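Local coordinates for protein beta-Ala-His dipeptidase (Homo sapiens, PDB 3DLJ) that hydrolyses carnosine, anserine and other Xaa-His dipeptides as a secreted, zinc-dependent, homodimeric M20-family metallopeptidase, at residues Q18-H23 / N466-T471; G134-R139 / E460-W465; I152-A157 / L473-F478; S205-I210 / L445-A450. All coordinates share one frame; numbering follows the deposited sequence.

Contact 1 (Q18-H23 / N466-T471)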
loop_
_atom_site.group_PDB
_atom_site.type_symbol
_atom_site.label_atom_id
_atom_site.label_comp_id
_atom_site.label_asym_id
_atom_site.label_seq_id
_atom_site.Cartn_x
_atom_site.Cartn_y
_atom_site.Cartn_z
ATOM N N GLN A 18 -3.867 1.876 30.102
ATOM C CA GLN A 18 -3.697 0.752 31.022
ATOM C C GLN A 18 -4.327 -0.507 30.434
ATOM O O GLN A 18 -3.700 -1.552 30.437
ATOM C CB GLN A 18 -4.336 1.022 32.401
ATOM C CG GLN A 18 -3.772 2.172 33.216
ATOM C CD GLN A 18 -4.644 2.519 34.470
ATOM O OE1 GLN A 18 -5.387 1.662 35.012
ATOM N NE2 GLN A 18 -4.538 3.763 34.926
ATOM N N TYR A 19 -5.574 -0.399 29.963
ATOM C CA TYR A 19 -6.316 -1.511 29.321
ATOM C C TYR A 19 -5.519 -2.120 28.161
ATOM O O TYR A 19 -5.304 -3.330 28.103
ATOM C CB TYR A 19 -7.719 -1.049 28.854
ATOM C CG TYR A 19 -8.609 -2.149 28.303
ATOM C CD1 TYR A 19 -9.589 -2.768 29.095
ATOM C CD2 TYR A 19 -8.458 -2.583 26.987
ATOM C CE1 TYR A 19 -10.410 -3.797 28.568
ATOM C CE2 TYR A 19 -9.240 -3.586 26.466
ATOM C CZ TYR A 19 -10.212 -4.197 27.249
ATOM O OH TYR A 19 -10.955 -5.202 26.651
ATOM N N ILE A 20 -5.075 -1.269 27.249
ATOM C CA ILE A 20 -4.274 -1.689 26.094
ATOM C C ILE A 20 -3.004 -2.468 26.522
ATOM O O ILE A 20 -2.732 -3.526 25.969
ATOM C CB ILE A 20 -3.976 -0.490 25.126
ATOM C CG1 ILE A 20 -5.275 0.018 24.477
ATOM C CG2 ILE A 20 -2.999 -0.902 24.043
ATOM C CD1 ILE A 20 -5.255 1.523 23.958
ATOM N N ASP A 21 -2.267 -1.975 27.529
ATOM C CA ASP A 21 -1.093 -2.701 28.062
ATOM C C ASP A 21 -1.426 -4.035 28.698
ATOM O O ASP A 21 -0.694 -4.997 28.489
ATOM C CB ASP A 21 -0.293 -1.870 29.072
ATOM C CG ASP A 21 0.542 -0.770 28.423
ATOM O OD1 ASP A 21 1.017 -0.894 27.251
ATOM O OD2 ASP A 21 0.722 0.239 29.123
ATOM N N LEU A 22 -2.504 -4.098 29.486
ATOM C CA LEU A 22 -2.995 -5.383 30.045
ATOM C C LEU A 22 -3.552 -6.374 29.010
ATOM O O LEU A 22 -3.464 -7.582 29.219
ATOM C CB LEU A 22 -4.066 -5.152 31.111
ATOM C CG LEU A 22 -3.636 -4.501 32.444
ATOM C CD1 LEU A 22 -4.834 -3.925 33.233
ATOM C CD2 LEU A 22 -2.815 -5.501 33.300
ATOM N N HIS A 23 -4.161 -5.888 27.924
ATOM C CA HIS A 23 -4.785 -6.811 26.947
ATOM C C HIS A 23 -3.948 -7.048 25.713
ATOM O O HIS A 23 -4.439 -7.605 24.735
ATOM C CB HIS A 23 -6.192 -6.344 26.570
ATOM C CG HIS A 23 -7.155 -6.460 27.704
ATOM N ND1 HIS A 23 -7.185 -5.554 28.753
ATOM C CD2 HIS A 23 -8.072 -7.411 27.997
ATOM C CE1 HIS A 23 -8.096 -5.937 29.627
ATOM N NE2 HIS A 23 -8.650 -7.055 29.192
ATOM N N ASN A 466 4.994 -1.183 17.760
ATOM C CA ASN A 466 4.207 -0.398 16.805
ATOM C C ASN A 466 2.722 -0.720 16.827
ATOM O O ASN A 466 1.888 0.185 16.739
ATOM C CB ASN A 466 4.720 -0.601 15.398
ATOM C CG ASN A 466 6.070 0.009 15.186
ATOM O OD1 ASN A 466 7.026 -0.312 15.879
ATOM N ND2 ASN A 466 6.168 0.877 14.192
ATOM N N TYR A 467 2.404 -2.006 16.936
ATOM C CA TYR A 467 1.027 -2.484 16.972
ATOM C C TYR A 467 0.293 -2.059 18.252
ATOM O O TYR A 467 -0.854 -1.642 18.200
ATOM C CB TYR A 467 1.036 -4.013 16.828
ATOM C CG TYR A 467 -0.297 -4.721 16.920
ATOM C CD1 TYR A 467 -1.357 -4.395 16.051
ATOM C CD2 TYR A 467 -0.490 -5.762 17.839
ATOM C CE1 TYR A 467 -2.584 -5.069 16.111
ATOM C CE2 TYR A 467 -1.699 -6.446 17.900
ATOM C CZ TYR A 467 -2.755 -6.096 17.022
ATOM O OH TYR A 467 -3.986 -6.768 17.081
ATOM N N ILE A 468 0.976 -2.167 19.389
ATOM C CA ILE A 468 0.412 -1.845 20.700
ATOM C C ILE A 468 0.414 -0.355 21.006
ATOM O O ILE A 468 -0.613 0.195 21.411
ATOM C CB ILE A 468 1.114 -2.645 21.814
ATOM C CG1 ILE A 468 0.905 -4.150 21.583
ATOM C CG2 ILE A 468 0.592 -2.236 23.198
ATOM C CD1 ILE A 468 -0.572 -4.595 21.486
ATOM N N GLU A 469 1.553 0.305 20.796
ATOM C CA GLU A 469 1.643 1.755 20.937
ATOM C C GLU A 469 0.777 2.490 19.925
ATOM O O GLU A 469 0.284 3.586 20.218
ATOM C CB GLU A 469 3.095 2.223 20.842
ATOM C CG GLU A 469 3.970 1.758 22.036
ATOM C CD GLU A 469 3.430 2.186 23.427
ATOM O OE1 GLU A 469 3.187 1.316 24.301
ATOM O OE2 GLU A 469 3.247 3.389 23.657
ATOM N N GLY A 470 0.579 1.882 18.747
ATOM C CA GLY A 470 -0.287 2.423 17.712
ATOM C C GLY A 470 -1.754 2.355 18.067
ATOM O O GLY A 470 -2.522 3.201 17.650
ATOM N N THR A 471 -2.152 1.326 18.813
ATOM C CA THR A 471 -3.470 1.249 19.421
ATOM C C THR A 471 -3.739 2.446 20.349
ATOM O O THR A 471 -4.829 3.038 20.310
ATOM C CB THR A 471 -3.661 -0.107 20.185
ATOM O OG1 THR A 471 -3.308 -1.216 19.329
ATOM C CG2 THR A 471 -5.091 -0.266 20.688
#
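Ile-20 packs against Ile-468 and Thr-471 where the N-terminal helix 13-22 lies beside the C-terminal helix 464-482. The two form a nearly antiparallel helix pair on the zinc-binding domain of this M20 peptidase, their segment axes 9.9 Å apart at closest approach and 158° between directions. The apolar part of the contact rests on the two branches of Ile-20. Its CG2 methyl lies 3.7 Å from Ile-468 O and 3.9 Å from Ile-468 CG2, the two isoleucines sliding past each other in opposite directions. The other branch ends in CD1, 3.7 Å from Thr-471 CG2. An isoleucine suits this place because its forked side chain serves two neighbours at once, and Phe-27 of helix 24-35 covers it further.

No hydrogen bond crosses between the two segments. Thr-471 OG1 donates to Tyr-467 O at 2.7 Å, in the carbonyl plane, and the same oxygen accepts the amide of Thr-471. With OG1 beside the backbone N (chi1 -51°), the hydroxyl is satisfied on its own helix and the methyl is presented to Ile-20, so threonine puts no unbonded polar group into the seam. Where helix 13-22 ends, His-23 ND1 donates to Tyr-19 O with the acceptor in the imidazole plane, while the two rings lie face over face.

Charge gathers at the margin. Asp-21 and Glu-469 are like charges that would probably repel, yet Lys-472 forms a salt bridge with each, and Asp-21 OD1 ends 4.3 Å from Glu-469 OE1.

Contact 2 (G134-R139 / E460-W465)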
loop_
_atom_site.group_PDB
_atom_site.type_symbol
_atom_site.label_atom_id
_atom_site.label_comp_id
_atom_site.label_asym_id
_atom_site.label_seq_id
_atom_site.Cartn_x
_atom_site.Cartn_y
_atom_site.Cartn_z
ATOM N N GLY A 134 10.454 -9.274 19.553
ATOM C CA GLY A 134 9.449 -8.217 19.466
ATOM C C GLY A 134 8.871 -7.920 18.082
ATOM O O GLY A 134 8.176 -6.917 17.922
ATOM N N LYS A 135 9.148 -8.763 17.085
ATOM C CA LYS A 135 8.611 -8.578 15.726
ATOM C C LYS A 135 7.601 -9.682 15.380
ATOM O O LYS A 135 7.887 -10.868 15.550
ATOM C CB LYS A 135 9.736 -8.580 14.692
ATOM C CG LYS A 135 10.802 -7.520 14.916
ATOM C CD LYS A 135 12.019 -7.780 14.079
ATOM C CE LYS A 135 13.009 -8.640 14.806
ATOM N NZ LYS A 135 13.683 -9.542 13.827
ATOM N N LEU A 136 6.431 -9.293 14.898
ATOM C CA LEU A 136 5.355 -10.267 14.619
ATOM C C LEU A 136 5.317 -10.558 13.135
ATOM O O LEU A 136 4.830 -9.739 12.359
ATOM C CB LEU A 136 3.990 -9.726 15.096
ATOM C CG LEU A 136 3.930 -9.164 16.528
ATOM C CD1 LEU A 136 2.641 -8.347 16.821
ATOM C CD2 LEU A 136 4.101 -10.318 17.518
ATOM N N TYR A 137 5.811 -11.731 12.750
ATOM C CA TYR A 137 6.016 -12.086 11.340
ATOM C C TYR A 137 4.822 -12.818 10.755
ATOM O O TYR A 137 4.327 -13.772 11.351
ATOM C CB TYR A 137 7.253 -12.974 11.198
ATOM C CG TYR A 137 8.546 -12.215 11.282
ATOM C CD1 TYR A 137 9.268 -12.146 12.465
ATOM C CD2 TYR A 137 9.061 -11.578 10.159
ATOM C CE1 TYR A 137 10.470 -11.442 12.527
ATOM C CE2 TYR A 137 10.245 -10.873 10.216
ATOM C CZ TYR A 137 10.946 -10.819 11.383
ATOM O OH TYR A 137 12.122 -10.096 11.398
ATOM N N GLY A 138 4.372 -12.383 9.576
ATOM C CA GLY A 138 3.233 -12.997 8.941
ATOM C C GLY A 138 2.713 -12.126 7.832
ATOM O O GLY A 138 2.866 -10.896 7.873
ATOM N N ARG A 139 2.097 -12.747 6.836
ATOM C CA ARG A 139 1.499 -11.989 5.740
ATOM C C ARG A 139 0.262 -11.200 6.215
ATOM O O ARG A 139 -0.670 -11.766 6.790
ATOM C CB ARG A 139 1.163 -12.921 4.556
ATOM C CG ARG A 139 0.269 -12.285 3.509
ATOM C CD ARG A 139 0.960 -11.054 2.818
ATOM N NE ARG A 139 1.868 -11.492 1.753
ATOM C CZ ARG A 139 3.174 -11.226 1.676
ATOM N NH1 ARG A 139 3.857 -11.711 0.651
ATOM N NH2 ARG A 139 3.806 -10.464 2.590
ATOM N N GLU A 460 7.417 -10.437 5.928
ATOM C CA GLU A 460 6.629 -9.313 6.436
ATOM C C GLU A 460 6.395 -9.449 7.945
ATOM O O GLU A 460 6.153 -10.533 8.431
ATOM C CB GLU A 460 5.255 -9.265 5.742
ATOM C CG GLU A 460 4.434 -8.067 6.181
ATOM C CD GLU A 460 3.052 -8.016 5.608
ATOM O OE1 GLU A 460 2.735 -8.749 4.620
ATOM O OE2 GLU A 460 2.273 -7.185 6.133
ATOM N N LYS A 461 6.441 -8.334 8.658
ATOM C CA LYS A 461 6.162 -8.293 10.098
ATOM C C LYS A 461 5.522 -6.946 10.423
ATOM O O LYS A 461 5.575 -6.007 9.618
ATOM C CB LYS A 461 7.467 -8.422 10.913
ATOM C CG LYS A 461 8.475 -7.350 10.500
ATOM C CD LYS A 461 9.376 -6.916 11.584
ATOM C CE LYS A 461 10.330 -5.814 11.131
ATOM N NZ LYS A 461 9.825 -4.466 11.500
ATOM N N ILE A 462 4.934 -6.864 11.615
ATOM C CA ILE A 462 4.758 -5.613 12.300
ATOM C C ILE A 462 5.438 -5.785 13.655
ATOM O O ILE A 462 5.369 -6.880 14.244
ATOM C CB ILE A 462 3.262 -5.178 12.425
ATOM C CG1 ILE A 462 3.179 -3.695 12.852
ATOM C CG2 ILE A 462 2.450 -6.135 13.360
ATOM C CD1 ILE A 462 1.801 -3.120 12.856
ATOM N N ASN A 463 6.129 -4.744 14.136
ATOM C CA ASN A 463 6.651 -4.773 15.508
ATOM C C ASN A 463 5.530 -4.748 16.551
ATOM O O ASN A 463 4.575 -3.986 16.413
ATOM C CB ASN A 463 7.628 -3.610 15.774
ATOM C CG ASN A 463 8.796 -3.597 14.808
ATOM O OD1 ASN A 463 9.127 -4.612 14.206
ATOM N ND2 ASN A 463 9.432 -2.446 14.661
ATOM N N ARG A 464 5.649 -5.576 17.593
ATOM C CA ARG A 464 4.685 -5.546 18.707
ATOM C C ARG A 464 4.530 -4.123 19.269
ATOM O O ARG A 464 3.416 -3.677 19.560
ATOM C CB ARG A 464 5.096 -6.516 19.828
ATOM C CG ARG A 464 4.187 -6.448 21.047
ATOM C CD ARG A 464 4.735 -7.205 22.266
ATOM N NE ARG A 464 4.425 -8.627 22.188
ATOM C CZ ARG A 464 3.356 -9.215 22.721
ATOM N NH1 ARG A 464 3.204 -10.517 22.568
ATOM N NH2 ARG A 464 2.443 -8.521 23.396
ATOM N N TRP A 465 5.647 -3.410 19.401
ATOM C CA TRP A 465 5.627 -2.058 19.943
ATOM C C TRP A 465 4.800 -1.109 19.079
ATOM O O TRP A 465 3.985 -0.338 19.608
ATOM C CB TRP A 465 7.045 -1.549 20.099
ATOM C CG TRP A 465 7.190 -0.216 20.756
ATOM C CD1 TRP A 465 7.201 0.051 22.110
ATOM C CD2 TRP A 465 7.425 1.036 20.098
ATOM N NE1 TRP A 465 7.400 1.398 22.320
ATOM C CE2 TRP A 465 7.541 2.024 21.107
ATOM C CE3 TRP A 465 7.524 1.423 18.751
ATOM C CZ2 TRP A 465 7.759 3.381 20.811
ATOM C CZ3 TRP A 465 7.747 2.774 18.456
ATOM C CH2 TRP A 465 7.868 3.734 19.483
HETATM O O HOH W 1 8.434 -4.563 19.240
#
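Lys-461 lies beside Tyr-137 and crosses Lys-135, so its long aliphatic part is used as packing material. CB sits over the Tyr-137 ring in a CH-pi contact, offset toward the rim and 3.6 Å from CD2. With chi1 at 55°, CG stands between the backbone N and the carbonyl carbon, 4.0 Å from Tyr-137 CE2. CD then meets Lys-135 CB at 3.5 Å, and CE passes Lys-135 CD at 3.9 Å. At the tip, NZ donates to Asn-463 OD1 (2.8 Å) from above the carbonyl plane and forms salt bridges with Asp-452 and Asp-453.

Strands 135-137 and 461-463 pair antiparallel: Leu-136 N donates to Ile-462 O at 2.7 Å, and Ile-462 N returns a bond to Leu-136 O at 3.0 Å. Apolar Leu-136 and Ile-462 suit the other face, covered by Val-28 and Leu-31 of helix 24-35.

Past the strand ends, Arg-139 NH2 makes a salt bridge to the anti lone pair of Glu-460 OE1, 2.9 Å away and near the guanidinium plane; its NE and NH1 donate to Gln-114 O and Pro-115 O. Glu-460 OE2 accepts from the amides of Thr-142 and Asp-143. Since Asp-143 bridges both zinc ions, this is a second-shell carboxylate beside a dinuclear M20 metal site.

Contact 3 (I152-A157 / L473-F478)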
loop_
_atom_site.group_PDB
_atom_site.type_symbol
_atom_site.label_atom_id
_atom_site.label_comp_id
_atom_site.label_asym_id
_atom_site.label_seq_id
_atom_site.Cartn_x
_atom_site.Cartn_y
_atom_site.Cartn_z
ATOM N N ILE A 152 -9.408 -1.011 15.642
ATOM C CA ILE A 152 -10.526 -1.737 16.264
ATOM C C ILE A 152 -10.289 -1.991 17.761
ATOM O O ILE A 152 -11.214 -1.863 18.578
ATOM C CB ILE A 152 -10.859 -3.067 15.516
ATOM C CG1 ILE A 152 -11.604 -2.773 14.203
ATOM C CG2 ILE A 152 -11.669 -4.027 16.423
ATOM C CD1 ILE A 152 -11.668 -3.959 13.210
ATOM N N ASN A 153 -9.061 -2.365 18.115
ATOM C CA ASN A 153 -8.706 -2.626 19.505
ATOM C C ASN A 153 -8.797 -1.353 20.358
ATOM O O ASN A 153 -9.319 -1.413 21.450
ATOM C CB ASN A 153 -7.320 -3.293 19.621
ATOM C CG ASN A 153 -7.287 -4.724 19.033
ATOM O OD1 ASN A 153 -8.303 -5.357 18.891
ATOM N ND2 ASN A 153 -6.104 -5.215 18.708
ATOM N N ALA A 154 -8.298 -0.211 19.856
ATOM C CA ALA A 154 -8.518 1.095 20.504
ATOM C C ALA A 154 -9.998 1.361 20.864
ATOM O O ALA A 154 -10.313 1.743 22.003
ATOM C CB ALA A 154 -7.941 2.252 19.651
ATOM N N VAL A 155 -10.887 1.194 19.889
ATOM C CA VAL A 155 -12.331 1.339 20.110
ATOM C C VAL A 155 -12.823 0.384 21.189
ATOM O O VAL A 155 -13.608 0.769 22.050
ATOM C CB VAL A 155 -13.160 1.098 18.813
ATOM C CG1 VAL A 155 -14.648 1.045 19.145
ATOM C CG2 VAL A 155 -12.908 2.185 17.797
ATOM N N SER A 156 -12.346 -0.855 21.143
ATOM C CA SER A 156 -12.749 -1.895 22.081
ATOM C C SER A 156 -12.288 -1.617 23.528
ATOM O O SER A 156 -12.879 -2.146 24.464
ATOM C CB SER A 156 -12.265 -3.262 21.593
ATOM O OG SER A 156 -10.938 -3.503 22.043
ATOM N N ALA A 157 -11.267 -0.773 23.709
ATOM C CA ALA A 157 -10.849 -0.329 25.040
ATOM C C ALA A 157 -11.838 0.647 25.697
ATOM O O ALA A 157 -12.169 0.470 26.861
ATOM C CB ALA A 157 -9.451 0.265 25.001
ATOM N N LEU A 473 -2.142 5.371 20.131
ATOM C CA LEU A 473 -2.147 6.517 19.236
ATOM C C LEU A 473 -3.562 6.764 18.723
ATOM O O LEU A 473 -4.059 7.903 18.739
ATOM C CB LEU A 473 -1.196 6.288 18.049
ATOM C CG LEU A 473 -1.179 7.349 16.943
ATOM C CD1 LEU A 473 -0.725 8.635 17.552
ATOM C CD2 LEU A 473 -0.248 6.969 15.818
ATOM N N PHE A 474 -4.205 5.702 18.256
ATOM C CA PHE A 474 -5.571 5.814 17.798
ATOM C C PHE A 474 -6.529 6.260 18.920
ATOM O O PHE A 474 -7.433 7.080 18.696
ATOM C CB PHE A 474 -6.028 4.497 17.121
ATOM C CG PHE A 474 -5.398 4.236 15.768
ATOM C CD1 PHE A 474 -5.014 5.290 14.925
ATOM C CD2 PHE A 474 -5.231 2.919 15.307
ATOM C CE1 PHE A 474 -4.447 5.038 13.650
ATOM C CE2 PHE A 474 -4.663 2.641 14.014
ATOM C CZ PHE A 474 -4.281 3.702 13.195
ATOM N N ALA A 475 -6.355 5.705 20.117
ATOM C CA ALA A 475 -7.139 6.138 21.307
ATOM C C ALA A 475 -7.023 7.663 21.592
ATOM O O ALA A 475 -8.040 8.376 21.706
ATOM C CB ALA A 475 -6.736 5.317 22.531
ATOM N N ALA A 476 -5.791 8.164 21.675
ATOM C CA ALA A 476 -5.540 9.600 21.842
ATOM C C ALA A 476 -6.189 10.450 20.723
ATOM O O ALA A 476 -6.711 11.554 20.976
ATOM C CB ALA A 476 -4.030 9.867 21.914
ATOM N N PHE A 477 -6.150 9.913 19.501
ATOM C CA PHE A 477 -6.604 10.588 18.299
ATOM C C PHE A 477 -8.116 10.800 18.307
ATOM O O PHE A 477 -8.591 11.887 17.943
ATOM C CB PHE A 477 -6.137 9.797 17.066
ATOM C CG PHE A 477 -6.556 10.389 15.753
ATOM C CD1 PHE A 477 -5.990 11.580 15.286
ATOM C CD2 PHE A 477 -7.502 9.748 14.962
ATOM C CE1 PHE A 477 -6.357 12.116 14.048
ATOM C CE2 PHE A 477 -7.880 10.290 13.730
ATOM C CZ PHE A 477 -7.303 11.478 13.274
ATOM N N PHE A 478 -8.867 9.777 18.736
ATOM C CA PHE A 478 -10.324 9.912 18.918
ATOM C C PHE A 478 -10.632 11.189 19.692
ATOM O O PHE A 478 -11.526 11.962 19.319
ATOM C CB PHE A 478 -10.939 8.726 19.680
ATOM C CG PHE A 478 -10.787 7.396 18.996
ATOM C CD1 PHE A 478 -10.923 6.216 19.730
ATOM C CD2 PHE A 478 -10.487 7.309 17.649
ATOM C CE1 PHE A 478 -10.776 4.976 19.131
ATOM C CE2 PHE A 478 -10.333 6.066 17.042
ATOM C CZ PHE A 478 -10.480 4.898 17.787
#
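The Phe-478 ring meets Val-155 and Ala-154 at its far end: Phe-474 O of its own helix lies over one face, 3.2 Å above the plane and offset toward the rim, and Val-155 N approaches the edge in plane. Val-155 CG2 comes in obliquely, 3.6 Å from Phe-478 CZ, the two side chains crossing at about a right angle. Trp-151 packs edge-to-face with both Phe-474 and Phe-478.

This is a helix-helix crossing inside the zinc-binding domain, where helix 141-160 and helix 464-482 cross at -61° with segment axes 8.7 Å apart. Alanines suit so close an approach, a lone methyl being all that stands on each CA where those of Ala-154 and Ala-475 are 5.3 Å apart. The phenylalanines one residue before and three after Ala-475 take different parts. Phe-474 offers just its CB to the facing helix, 3.9 Å from Ala-154 CB; chi1 of -72° puts CG beside the backbone N, and the ring beyond it touches Ser-205. Phe-478 instead keeps its ring in the contact, with CE1 4.0 Å from Ala-154 CB.

No hydrogen bond joins the two segments. Where the helices come together, the Ala-154 CB methyl rests 3.8 Å from Ala-475 N.

Contact 4 (S205-I210 / L445-A450). With ZN (zinc ion), chain D.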
loop_
_atom_site.group_PDB
_atom_site.type_symbol
_atom_site.label_atom_id
_atom_site.label_comp_id
_atom_site.label_asym_id
_atom_site.label_seq_id
_atom_site.Cartn_x
_atom_site.Cartn_y
_atom_site.Cartn_z
ATOM N N SER A 205 -4.525 4.036 7.602
ATOM C CA SER A 205 -3.296 3.645 8.253
ATOM C C SER A 205 -2.700 2.459 7.497
ATOM O O SER A 205 -2.878 1.297 7.882
ATOM C CB SER A 205 -3.574 3.283 9.722
ATOM O OG SER A 205 -2.373 3.099 10.463
ATOM N N ASP A 206 -1.986 2.736 6.416
ATOM C CA ASP A 206 -1.456 1.655 5.599
ATOM C C ASP A 206 -0.162 2.077 4.948
ATOM O O ASP A 206 -0.007 2.036 3.725
ATOM C CB ASP A 206 -2.488 1.236 4.553
ATOM C CG ASP A 206 -2.175 -0.132 3.919
ATOM O OD1 ASP A 206 -1.218 -0.818 4.376
ATOM O OD2 ASP A 206 -2.887 -0.500 2.940
ATOM N N ASN A 207 0.774 2.500 5.782
ATOM C CA ASN A 207 2.048 3.035 5.314
ATOM C C ASN A 207 3.055 3.057 6.440
ATOM O O ASN A 207 2.706 2.774 7.594
ATOM C CB ASN A 207 1.884 4.406 4.640
ATOM C CG ASN A 207 1.097 5.395 5.472
ATOM O OD1 ASN A 207 -0.083 5.189 5.818
ATOM N ND2 ASN A 207 1.734 6.510 5.757
ATOM N N LEU A 208 4.309 3.338 6.099
ATOM C CA LEU A 208 5.418 3.137 7.003
ATOM C C LEU A 208 6.125 4.437 7.412
ATOM O O LEU A 208 6.107 5.431 6.677
ATOM C CB LEU A 208 6.433 2.198 6.348
ATOM C CG LEU A 208 5.929 0.906 5.694
ATOM C CD1 LEU A 208 7.112 0.114 5.206
ATOM C CD2 LEU A 208 5.054 0.078 6.629
ATOM N N TRP A 209 6.754 4.407 8.586
ATOM C CA TRP A 209 7.687 5.458 8.996
ATOM C C TRP A 209 8.944 5.322 8.146
ATOM O O TRP A 209 9.075 4.370 7.393
ATOM C CB TRP A 209 8.056 5.364 10.478
ATOM C CG TRP A 209 6.905 5.344 11.456
ATOM C CD1 TRP A 209 5.632 5.805 11.262
ATOM C CD2 TRP A 209 6.941 4.828 12.787
ATOM N NE1 TRP A 209 4.871 5.595 12.391
ATOM C CE2 TRP A 209 5.650 4.994 13.340
ATOM C CE3 TRP A 209 7.940 4.222 13.565
ATOM C CZ2 TRP A 209 5.330 4.593 14.640
ATOM C CZ3 TRP A 209 7.621 3.821 14.871
ATOM C CH2 TRP A 209 6.322 4.009 15.392
ATOM N N ILE A 210 9.854 6.282 8.253
ATOM C CA ILE A 210 11.107 6.220 7.493
ATOM C C ILE A 210 12.299 5.990 8.439
ATOM O O ILE A 210 13.332 5.475 8.043
ATOM C CB ILE A 210 11.279 7.461 6.533
ATOM C CG1 ILE A 210 12.361 7.205 5.461
ATOM C CG2 ILE A 210 11.512 8.774 7.327
ATOM C CD1 ILE A 210 11.852 6.475 4.178
ATOM N N LEU A 445 -3.178 10.344 6.601
ATOM C CA LEU A 445 -2.438 9.087 6.638
ATOM C C LEU A 445 -1.604 8.955 7.905
ATOM O O LEU A 445 -0.626 9.670 8.099
ATOM C CB LEU A 445 -1.565 8.895 5.387
ATOM C CG LEU A 445 -2.210 9.085 4.017
ATOM C CD1 LEU A 445 -1.127 8.976 2.980
ATOM C CD2 LEU A 445 -3.299 8.074 3.751
ATOM N N ILE A 446 -2.005 8.020 8.763
ATOM C CA ILE A 446 -1.283 7.745 10.005
ATOM C C ILE A 446 -0.559 6.395 9.906
ATOM O O ILE A 446 -1.156 5.353 10.123
ATOM C CB ILE A 446 -2.225 7.784 11.241
ATOM C CG1 ILE A 446 -3.121 9.045 11.186
ATOM C CG2 ILE A 446 -1.409 7.746 12.523
ATOM C CD1 ILE A 446 -4.147 9.170 12.314
ATOM N N PRO A 447 0.739 6.426 9.583
ATOM C CA PRO A 447 1.510 5.205 9.445
ATOM C C PRO A 447 1.715 4.539 10.809
ATOM O O PRO A 447 2.022 5.229 11.769
ATOM C CB PRO A 447 2.840 5.691 8.846
ATOM C CG PRO A 447 2.948 7.156 9.226
ATOM C CD PRO A 447 1.541 7.654 9.362
ATOM N N LEU A 448 1.503 3.215 10.888
ATOM C CA LEU A 448 1.864 2.434 12.086
ATOM C C LEU A 448 3.096 1.560 11.857
ATOM O O LEU A 448 3.768 1.152 12.816
ATOM C CB LEU A 448 0.703 1.553 12.587
ATOM C CG LEU A 448 -0.530 2.146 13.276
ATOM C CD1 LEU A 448 -1.188 1.100 14.190
ATOM C CD2 LEU A 448 -0.158 3.356 14.051
ATOM N N GLY A 449 3.402 1.292 10.593
ATOM C CA GLY A 449 4.508 0.417 10.250
ATOM C C GLY A 449 5.897 1.004 10.386
ATOM O O GLY A 449 6.091 2.209 10.257
ATOM N N ALA A 450 6.875 0.146 10.669
ATOM C CA ALA A 450 8.269 0.567 10.619
ATOM C C ALA A 450 8.773 0.451 9.198
ATOM O O ALA A 450 8.233 -0.304 8.388
ATOM C CB ALA A 450 9.161 -0.234 11.584
HETATM ZN ZN ZN D . -2.502 -2.150 2.209
HETATM O O HOH W 2 0.039 1.794 8.965
#
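Trp-209 lays one face of its indole over the backbone of the facing loop, with Gly-449 O 3.5 Å above the plane, while Pro-447 CG meets the edge, 3.6 Å from CD1. Indole suits this place because it packs and donates at once: NE1 bonds to Pro-447 O at 2.9 Å, standing 61° out of that carbonyl's plane. Trp-209 N gives a nearly straight bond (174°) to Gly-449 O. Having no side chain, Gly-449 allows Leu-208 CD2 to lie 3.7 Å from its CA, and a single beta bridge forms between these two residues.

Both loops leave the ends of the parallel strands 201-204 and 444-445 of the domain's mixed sheet, the usual site of metal ligands in zinc exopeptidases of this kind. Here Asp-206 OD2 binds a zinc ion together with His-110 and Asp-143. Next to it, Asn-207 OD1 accepts from Asp-206 N, which probably helps to steady the ligand's backbone. Asn-207 ND2 packs 3.4 Å from Pro-447 CB.

Ser-205 OG donates to Ile-446 O at 2.6 Å, nearly in line with the C=O bond. A water donates to that hydroxyl oxygen and to Asn-207 O, and accepts from Leu-448 N at 2.8 Å.

Helix 464-482 is common to contacts 1, 2 and 3, and Leu-448 and Trp-209 of contact 4 touch it through Asn-466 and Trp-465. Contacts 1 and 3 lie side by side, centres about 9 Å apart, and both are buried helix packing without cross-helix hydrogen bonds; contact 1 differs in its charged margin. Helix 141-160, used by contact 3, follows strand 135-137 of contact 2. Contact 2, partly buried, is held mainly by backbone hydrogen bonds of paired strands; contact 4, buried, by backbone and side-chain donors to carbonyls. Contact 4 supplies a zinc ligand directly, whereas contact 2 reaches one from the second shell, Glu-460 accepting from the backbone amide of Asp-143.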